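Hypothetical protein SP2199 (Streptococcus pneumoniae TIGR4, PDB 2IBO) is of unknown function but belongs to the thiamine-binding protein family of the MTH1187-YkoF clan, and so may bind thiamine or a related small molecule. Local coordinates at residues Q24-L29 against F41-E46; Q32-V37 against M53-E58; V9-Q14 against A20-V25. All coordinates share one frame; numbering follows the deposited sequence.

Contact 1 (Q24-L29 against F41-E46); sequences QVIAYL and FETVLE
Helix residues 24-29 run almost parallel to strand 43-46, with Ile26 opposite Thr43 and Leu29 opposite Leu45; the two axes are 11.1 Å apart at closest approach and 20° apart in direction. Thr43 faces both helix residues and gives each a different branch. Its hydroxyl OG1 lies 3.5 Å from Ile26 CD1, a van der Waals contact of an oxygen with a methyl group. Its methyl CG2 meets Leu29 CD2 at 4.0 Å, tip to tip. The first torsion of Thr43 (chi1 -67°) makes this split possible: CG2 stands anti to the backbone N, while OG1 takes the place beside that nitrogen. One turn along from Ile26, Leu29 also reaches Leu45. There the branch carbon Leu29 CG packs on Leu45 CD1 at 4.1 Å, and the two side chains cross at a slant. No hydrogen bond joins the segments; the Leu29 contacts are apolar. Met36 of strand 35-38, a selenomethionine, touches Leu29, Thr43 and Leu45 alike. Ala59 of helix 49-64 also packs on Leu29. Strand 43-46 is an inner strand, hydrogen-bonded to strand 35-38 and to strand 2-11, and helix 16-31 lies over this part of the sheet.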
# COMPACT_ATOMS: atom_id res chain seq x y z
N GLN A 24 2.17 -21.47 4.03
CA GLN A 24 3.59 -21.66 3.72
C GLN A 24 4.44 -20.42 3.99
O GLN A 24 5.55 -20.53 4.49
CB GLN A 24 3.77 -22.08 2.26
CG GLN A 24 3.11 -23.39 1.90
CD GLN A 24 3.69 -24.58 2.65
OE1 GLN A 24 3.67 -24.64 3.89
NE2 GLN A 24 4.20 -25.55 1.90
N VAL A 25 3.91 -19.25 3.65
CA VAL A 25 4.68 -18.05 3.89
C VAL A 25 4.82 -17.79 5.39
O VAL A 25 5.88 -17.36 5.86
CB VAL A 25 4.05 -16.84 3.18
CG1 VAL A 25 4.86 -15.58 3.49
CG2 VAL A 25 4.02 -17.08 1.66
N ILE A 26 3.76 -18.07 6.14
CA ILE A 26 3.79 -17.87 7.59
C ILE A 26 4.79 -18.83 8.23
O ILE A 26 5.65 -18.42 9.01
CB ILE A 26 2.39 -18.08 8.22
CG1 ILE A 26 1.44 -16.95 7.79
CG2 ILE A 26 2.49 -18.11 9.75
CD1 ILE A 26 1.67 -15.64 8.54
N ALA A 27 4.68 -20.11 7.89
CA ALA A 27 5.58 -21.14 8.43
C ALA A 27 7.04 -20.78 8.14
O ALA A 27 7.88 -20.81 9.03
CB ALA A 27 5.26 -22.50 7.83
N TYR A 28 7.33 -20.44 6.89
CA TYR A 28 8.68 -20.05 6.54
C TYR A 28 9.14 -18.91 7.43
O TYR A 28 10.21 -18.97 8.01
CB TYR A 28 8.78 -19.59 5.09
CG TYR A 28 10.05 -18.83 4.84
CD1 TYR A 28 11.28 -19.48 4.86
CD2 TYR A 28 10.04 -17.45 4.70
CE1 TYR A 28 12.47 -18.77 4.76
CE2 TYR A 28 11.23 -16.72 4.60
CZ TYR A 28 12.44 -17.40 4.63
OH TYR A 28 13.60 -16.68 4.61
N LEU A 29 8.33 -17.86 7.52
CA LEU A 29 8.66 -16.69 8.33
C LEU A 29 8.97 -17.07 9.78
O LEU A 29 9.92 -16.58 10.37
CB LEU A 29 7.51 -15.68 8.25
CG LEU A 29 7.58 -14.40 7.40
CD1 LEU A 29 8.47 -14.55 6.19
CD2 LEU A 29 6.19 -14.06 6.96
N PHE A 41 -4.03 -7.87 8.47
CA PHE A 41 -3.83 -7.67 7.03
C PHE A 41 -2.40 -7.91 6.55
O PHE A 41 -2.16 -8.10 5.36
CB PHE A 41 -4.23 -6.26 6.64
CG PHE A 41 -5.69 -6.07 6.41
CD1 PHE A 41 -6.26 -6.41 5.19
CD2 PHE A 41 -6.52 -5.55 7.40
CE1 PHE A 41 -7.61 -6.24 4.95
CE2 PHE A 41 -7.87 -5.38 7.18
CZ PHE A 41 -8.42 -5.72 5.95
N GLU A 42 -1.46 -7.88 7.48
CA GLU A 42 -0.07 -8.05 7.13
C GLU A 42 0.77 -8.63 8.27
O GLU A 42 0.41 -8.50 9.45
CB GLU A 42 0.49 -6.69 6.72
CG GLU A 42 0.40 -5.66 7.84
CD GLU A 42 0.60 -4.25 7.33
OE1 GLU A 42 0.75 -3.33 8.17
OE2 GLU A 42 0.60 -4.05 6.11
N THR A 43 1.89 -9.26 7.93
CA THR A 43 2.74 -9.83 8.97
C THR A 43 3.89 -8.86 9.11
O THR A 43 4.57 -8.56 8.13
CB THR A 43 3.26 -11.26 8.60
OG1 THR A 43 2.16 -12.19 8.57
CG2 THR A 43 4.26 -11.74 9.63
N VAL A 44 4.10 -8.37 10.33
CA VAL A 44 5.14 -7.39 10.61
C VAL A 44 6.41 -8.01 11.15
O VAL A 44 6.39 -8.69 12.16
CB VAL A 44 4.64 -6.32 11.63
CG1 VAL A 44 5.75 -5.35 11.98
CG2 VAL A 44 3.44 -5.58 11.07
N LEU A 45 7.53 -7.74 10.47
CA LEU A 45 8.84 -8.25 10.87
C LEU A 45 9.73 -7.10 11.33
O LEU A 45 9.59 -5.98 10.86
CB LEU A 45 9.50 -8.99 9.69
CG LEU A 45 8.72 -10.18 9.11
CD1 LEU A 45 9.48 -10.78 7.95
CD2 LEU A 45 8.50 -11.22 10.18
N GLU A 46 10.65 -7.39 12.24
CA GLU A 46 11.54 -6.35 12.76
C GLU A 46 12.97 -6.88 12.89
O GLU A 46 13.17 -7.97 13.43
CB GLU A 46 11.03 -5.89 14.12
CG GLU A 46 11.54 -4.56 14.56
CD GLU A 46 11.26 -4.29 16.02
OE1 GLU A 46 11.30 -3.11 16.43
OE2 GLU A 46 11.01 -5.24 16.78

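Contact 2 (Q32-V37 against M53-E58); sequences QEVTMV and MRILKE
Ile55 is the centre of the first shell, and both Gln32 and Val34 pack on the end of its side chain. Gln32 comes from the opposite direction and lays its aliphatic part against the isoleucine. Gln32 CB lies 3.4 Å from Ile55 CD1, and Gln32 CG lies 3.7 Å from Ile55 CG1. Val34 meets the same methyl tip to tip, with its CG1 3.7 Å from Ile55 CD1. The Ile55 chain is extended beyond CG1 (chi2 -177°), which carries CD1 out from the helix to both partners.

The polar end of Gln32 turns to Arg54. Its chain is bent at chi2 (-49°), and the amide group comes to the edge of the guanidinium. Gln32 NE2, as modelled, lies 2.7 Å from Arg54 NH2. The amide is probably turned over in the model; turned back, the pair may be a hydrogen bond. The amide and guanidinium planes are 64° apart, so the two groups do not stack. Glu33 may add a weak long-range attraction, its OE1 lying 6.9 Å from Arg54 NH2.

Gln32 and Val34 flank Glu33, the centre of an inverse gamma turn, and the CB atoms of both point toward the helix. The contact thus ties the link between helix 16-31 and strand 35-38 to helix 49-64. Ile55 also packs on Leu29 of helix 16-31 and on Leu45 of strand 43-46.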
# COMPACT_ATOMS: atom_id res chain seq x y z
N GLN A 32 12.54 -18.14 10.45
CA GLN A 32 13.64 -17.20 10.59
C GLN A 32 13.78 -16.74 12.04
O GLN A 32 12.85 -16.84 12.83
CB GLN A 32 13.42 -16.01 9.66
CG GLN A 32 13.30 -16.40 8.20
CD GLN A 32 14.41 -17.33 7.74
OE1 GLN A 32 14.20 -18.53 7.56
NE2 GLN A 32 15.60 -16.78 7.57
N GLU A 33 14.97 -16.26 12.39
CA GLU A 33 15.22 -15.81 13.75
C GLU A 33 14.95 -14.32 13.79
O GLU A 33 15.82 -13.54 14.17
CB GLU A 33 16.66 -16.14 14.14
CG GLU A 33 16.94 -17.63 14.16
CD GLU A 33 18.42 -17.95 14.28
OE1 GLU A 33 19.17 -17.64 13.34
OE2 GLU A 33 18.82 -18.52 15.32
N VAL A 34 13.74 -13.95 13.41
CA VAL A 34 13.34 -12.55 13.36
C VAL A 34 12.08 -12.29 14.16
O VAL A 34 11.21 -13.16 14.24
CB VAL A 34 13.12 -12.13 11.88
CG1 VAL A 34 12.01 -12.95 11.26
CG2 VAL A 34 12.82 -10.65 11.79
N THR A 35 12.01 -11.11 14.76
CA THR A 35 10.84 -10.70 15.55
C THR A 35 9.66 -10.54 14.60
O THR A 35 9.72 -9.78 13.62
CB THR A 35 11.11 -9.37 16.29
OG1 THR A 35 12.16 -9.58 17.24
CG2 THR A 35 9.85 -8.88 17.01
N MSE A 36 8.58 -11.26 14.87
CA MSE A 36 7.42 -11.18 14.01
C MSE A 36 6.06 -11.11 14.70
O MSE A 36 5.82 -11.73 15.74
CB MSE A 36 7.43 -12.33 13.01
CG MSE A 36 7.04 -13.69 13.55
SE MSE A 36 6.83 -15.07 12.07
CE MSE A 36 5.01 -14.81 11.62
N VAL A 37 5.18 -10.30 14.13
CA VAL A 37 3.83 -10.16 14.65
C VAL A 37 2.86 -10.30 13.50
O VAL A 37 2.98 -9.60 12.49
CB VAL A 37 3.56 -8.79 15.29
CG1 VAL A 37 2.30 -8.86 16.11
CG2 VAL A 37 4.72 -8.36 16.17
N MSE A 53 15.41 -7.96 4.00
CA MSE A 53 15.34 -8.03 2.54
C MSE A 53 15.52 -9.47 2.09
O MSE A 53 14.84 -9.94 1.17
CB MSE A 53 16.40 -7.14 1.89
CG MSE A 53 16.09 -5.64 2.00
SE MSE A 53 14.29 -5.15 1.37
CE MSE A 53 13.46 -5.05 3.09
N ARG A 54 16.42 -10.19 2.77
CA ARG A 54 16.68 -11.59 2.47
C ARG A 54 15.42 -12.41 2.77
O ARG A 54 14.98 -13.21 1.94
CB ARG A 54 17.85 -12.10 3.30
CG ARG A 54 18.33 -13.48 2.91
CD ARG A 54 19.13 -14.11 4.02
NE ARG A 54 18.26 -14.66 5.07
CZ ARG A 54 18.34 -14.32 6.35
NH1 ARG A 54 19.25 -13.44 6.77
NH2 ARG A 54 17.52 -14.88 7.23
N ILE A 55 14.85 -12.21 3.95
CA ILE A 55 13.66 -12.94 4.35
C ILE A 55 12.48 -12.62 3.44
O ILE A 55 11.71 -13.51 3.07
CB ILE A 55 13.30 -12.65 5.83
CG1 ILE A 55 14.43 -13.17 6.74
CG2 ILE A 55 11.97 -13.29 6.20
CD1 ILE A 55 14.17 -13.00 8.23
N LEU A 56 12.35 -11.35 3.05
CA LEU A 56 11.26 -10.93 2.16
C LEU A 56 11.35 -11.70 0.85
O LEU A 56 10.36 -12.27 0.39
CB LEU A 56 11.33 -9.42 1.88
CG LEU A 56 10.34 -8.83 0.85
CD1 LEU A 56 8.89 -9.10 1.28
CD2 LEU A 56 10.57 -7.33 0.72
N LYS A 57 12.55 -11.72 0.27
CA LYS A 57 12.78 -12.41 -1.00
C LYS A 57 12.46 -13.89 -0.90
O LYS A 57 11.83 -14.45 -1.81
CB LYS A 57 14.22 -12.23 -1.45
CG LYS A 57 14.51 -12.80 -2.82
CD LYS A 57 15.94 -12.51 -3.22
CE LYS A 57 16.27 -13.19 -4.53
NZ LYS A 57 17.73 -13.12 -4.83
N GLU A 58 12.88 -14.53 0.19
CA GLU A 58 12.60 -15.95 0.37
C GLU A 58 11.11 -16.17 0.57
O GLU A 58 10.52 -17.07 -0.02
CB GLU A 58 13.38 -16.51 1.56
CG GLU A 58 14.35 -17.63 1.20
CD GLU A 58 13.66 -18.84 0.59
OE1 GLU A 58 14.36 -19.76 0.13
OE2 GLU A 58 12.41 -18.87 0.57

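Contact 3 (V9-Q14 against A20-V25); sequences VLPLVQ and AVIDQV
The first beta-alpha unit of a ferredoxin-like fold brings Val9 and Pro11, at the end of strand 2-11, against Val21, Ile22 and Val25 of the helix that follows. The chain reverses between them, and the axes of strand 9-11 and helix 20-25 make an angle of 152°, 8.9 Å apart at their closest. Pro11 meets Val21. Val21 CG2 approaches the CB-CG edge of the proline at a slant, 3.4 Å from both Pro11 CB and Pro11 CG. That methyl occupies the crowded position between the backbone N and the carbonyl carbon of Val21 (chi1 -40°). Val9 packs one turn further along the helix. Val9 CG2 and Val25 CG1 meet tip to tip at 4.2 Å. Ile22 adds its CG1, 4.0 Å from the backbone oxygen Val9 O and 4.3 Å from Pro11 CD. Beyond the pair, Val21 also packs on Glu66 and Ala67, and Val25 on Ala59 and Ala63 of helix 49-64. Every side chain that meets across the contact is aliphatic, and no hydrogen bond crosses it. The helix is therefore held on the strand here by dispersion and the exclusion of water, with shape rather than polar pairing setting the fit.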
# COMPACT_ATOMS: atom_id res chain seq x y z
N VAL A 9 0.51 -11.22 1.66
CA VAL A 9 0.53 -11.97 0.43
C VAL A 9 -0.89 -12.26 -0.02
O VAL A 9 -1.66 -12.90 0.71
CB VAL A 9 1.28 -13.30 0.58
CG1 VAL A 9 1.16 -14.10 -0.71
CG2 VAL A 9 2.75 -13.04 0.92
N LEU A 10 -1.23 -11.77 -1.20
CA LEU A 10 -2.55 -12.02 -1.77
C LEU A 10 -2.36 -12.87 -3.01
O LEU A 10 -2.12 -12.34 -4.10
CB LEU A 10 -3.25 -10.72 -2.14
CG LEU A 10 -3.63 -9.80 -0.99
CD1 LEU A 10 -4.35 -8.59 -1.55
CD2 LEU A 10 -4.49 -10.53 0.01
N PRO A 11 -2.44 -14.20 -2.86
CA PRO A 11 -2.27 -15.06 -4.02
C PRO A 11 -3.56 -14.97 -4.82
O PRO A 11 -4.66 -14.96 -4.25
CB PRO A 11 -2.06 -16.44 -3.40
CG PRO A 11 -2.97 -16.38 -2.20
CD PRO A 11 -2.69 -14.99 -1.64
N LEU A 12 -3.43 -14.86 -6.14
CA LEU A 12 -4.60 -14.77 -7.00
C LEU A 12 -4.93 -16.17 -7.50
O LEU A 12 -4.81 -16.48 -8.68
CB LEU A 12 -4.33 -13.81 -8.15
CG LEU A 12 -3.79 -12.46 -7.67
CD1 LEU A 12 -3.63 -11.54 -8.86
CD2 LEU A 12 -4.72 -11.85 -6.63
N VAL A 13 -5.35 -17.01 -6.55
CA VAL A 13 -5.71 -18.39 -6.80
C VAL A 13 -6.91 -18.69 -5.93
O VAL A 13 -7.15 -18.00 -4.94
CB VAL A 13 -4.57 -19.34 -6.42
CG1 VAL A 13 -5.03 -20.76 -6.60
CG2 VAL A 13 -3.35 -19.08 -7.28
N GLN A 14 -7.66 -19.72 -6.32
CA GLN A 14 -8.88 -20.16 -5.63
C GLN A 14 -8.79 -20.30 -4.11
O GLN A 14 -7.99 -19.63 -3.46
CB GLN A 14 -9.37 -21.48 -6.24
CG GLN A 14 -9.82 -21.38 -7.70
CD GLN A 14 -8.66 -21.19 -8.68
OE1 GLN A 14 -7.72 -21.98 -8.72
NE2 GLN A 14 -8.74 -20.13 -9.49
N ALA A 20 -2.94 -22.34 1.42
CA ALA A 20 -1.69 -23.05 1.51
C ALA A 20 -0.53 -22.11 1.28
O ALA A 20 0.42 -22.12 2.06
CB ALA A 20 -1.64 -24.19 0.49
N VAL A 21 -0.57 -21.28 0.23
CA VAL A 21 0.56 -20.37 0.01
C VAL A 21 0.68 -19.49 1.25
O VAL A 21 1.79 -19.20 1.72
CB VAL A 21 0.41 -19.49 -1.28
CG1 VAL A 21 -0.19 -20.32 -2.41
CG2 VAL A 21 -0.42 -18.25 -1.01
N ILE A 22 -0.46 -19.09 1.81
CA ILE A 22 -0.42 -18.25 2.99
C ILE A 22 0.18 -19.03 4.17
O ILE A 22 1.06 -18.54 4.87
CB ILE A 22 -1.82 -17.69 3.32
CG1 ILE A 22 -2.15 -16.55 2.35
CG2 ILE A 22 -1.88 -17.16 4.76
CD1 ILE A 22 -3.54 -16.00 2.53
N ASP A 23 -0.29 -20.25 4.38
CA ASP A 23 0.26 -21.06 5.47
C ASP A 23 1.76 -21.22 5.27
O ASP A 23 2.53 -21.11 6.22
CB ASP A 23 -0.41 -22.44 5.50
CG ASP A 23 -1.73 -22.43 6.24
OD1 ASP A 23 -2.40 -23.49 6.28
OD2 ASP A 23 -2.11 -21.38 6.79
N GLN A 24 2.17 -21.47 4.03
CA GLN A 24 3.59 -21.66 3.72
C GLN A 24 4.44 -20.42 3.99
O GLN A 24 5.55 -20.53 4.49
CB GLN A 24 3.77 -22.08 2.26
CG GLN A 24 3.11 -23.39 1.90
CD GLN A 24 3.69 -24.58 2.65
OE1 GLN A 24 3.67 -24.64 3.89
NE2 GLN A 24 4.20 -25.55 1.90
N VAL A 25 3.91 -19.25 3.65
CA VAL A 25 4.68 -18.05 3.89
C VAL A 25 4.82 -17.79 5.39
O VAL A 25 5.88 -17.36 5.86
CB VAL A 25 4.05 -16.84 3.18
CG1 VAL A 25 4.86 -15.58 3.49
CG2 VAL A 25 4.02 -17.08 1.66

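Overall arrangement
Contacts 1 and 3 pack helix 16-31 on the four-stranded antiparallel sheet; contact 2 joins helix 49-64 to the loop leading into strand 35-38. Contacts 1 and 3 overlap at Gln24 and Val25; their centres are about 12 Å apart, over the neighbouring strands 43-46 and 2-11. The centre of contact 2 is about 7 Å from that of contact 1, and strands 35-38 and 43-46 pair directly: Val44 N is 2.7 Å from Val37 O, a probable hydrogen bond. Contacts 2 and 3 do not touch, their centres lying about 17 Å apart. No ligand site is identified among these segments.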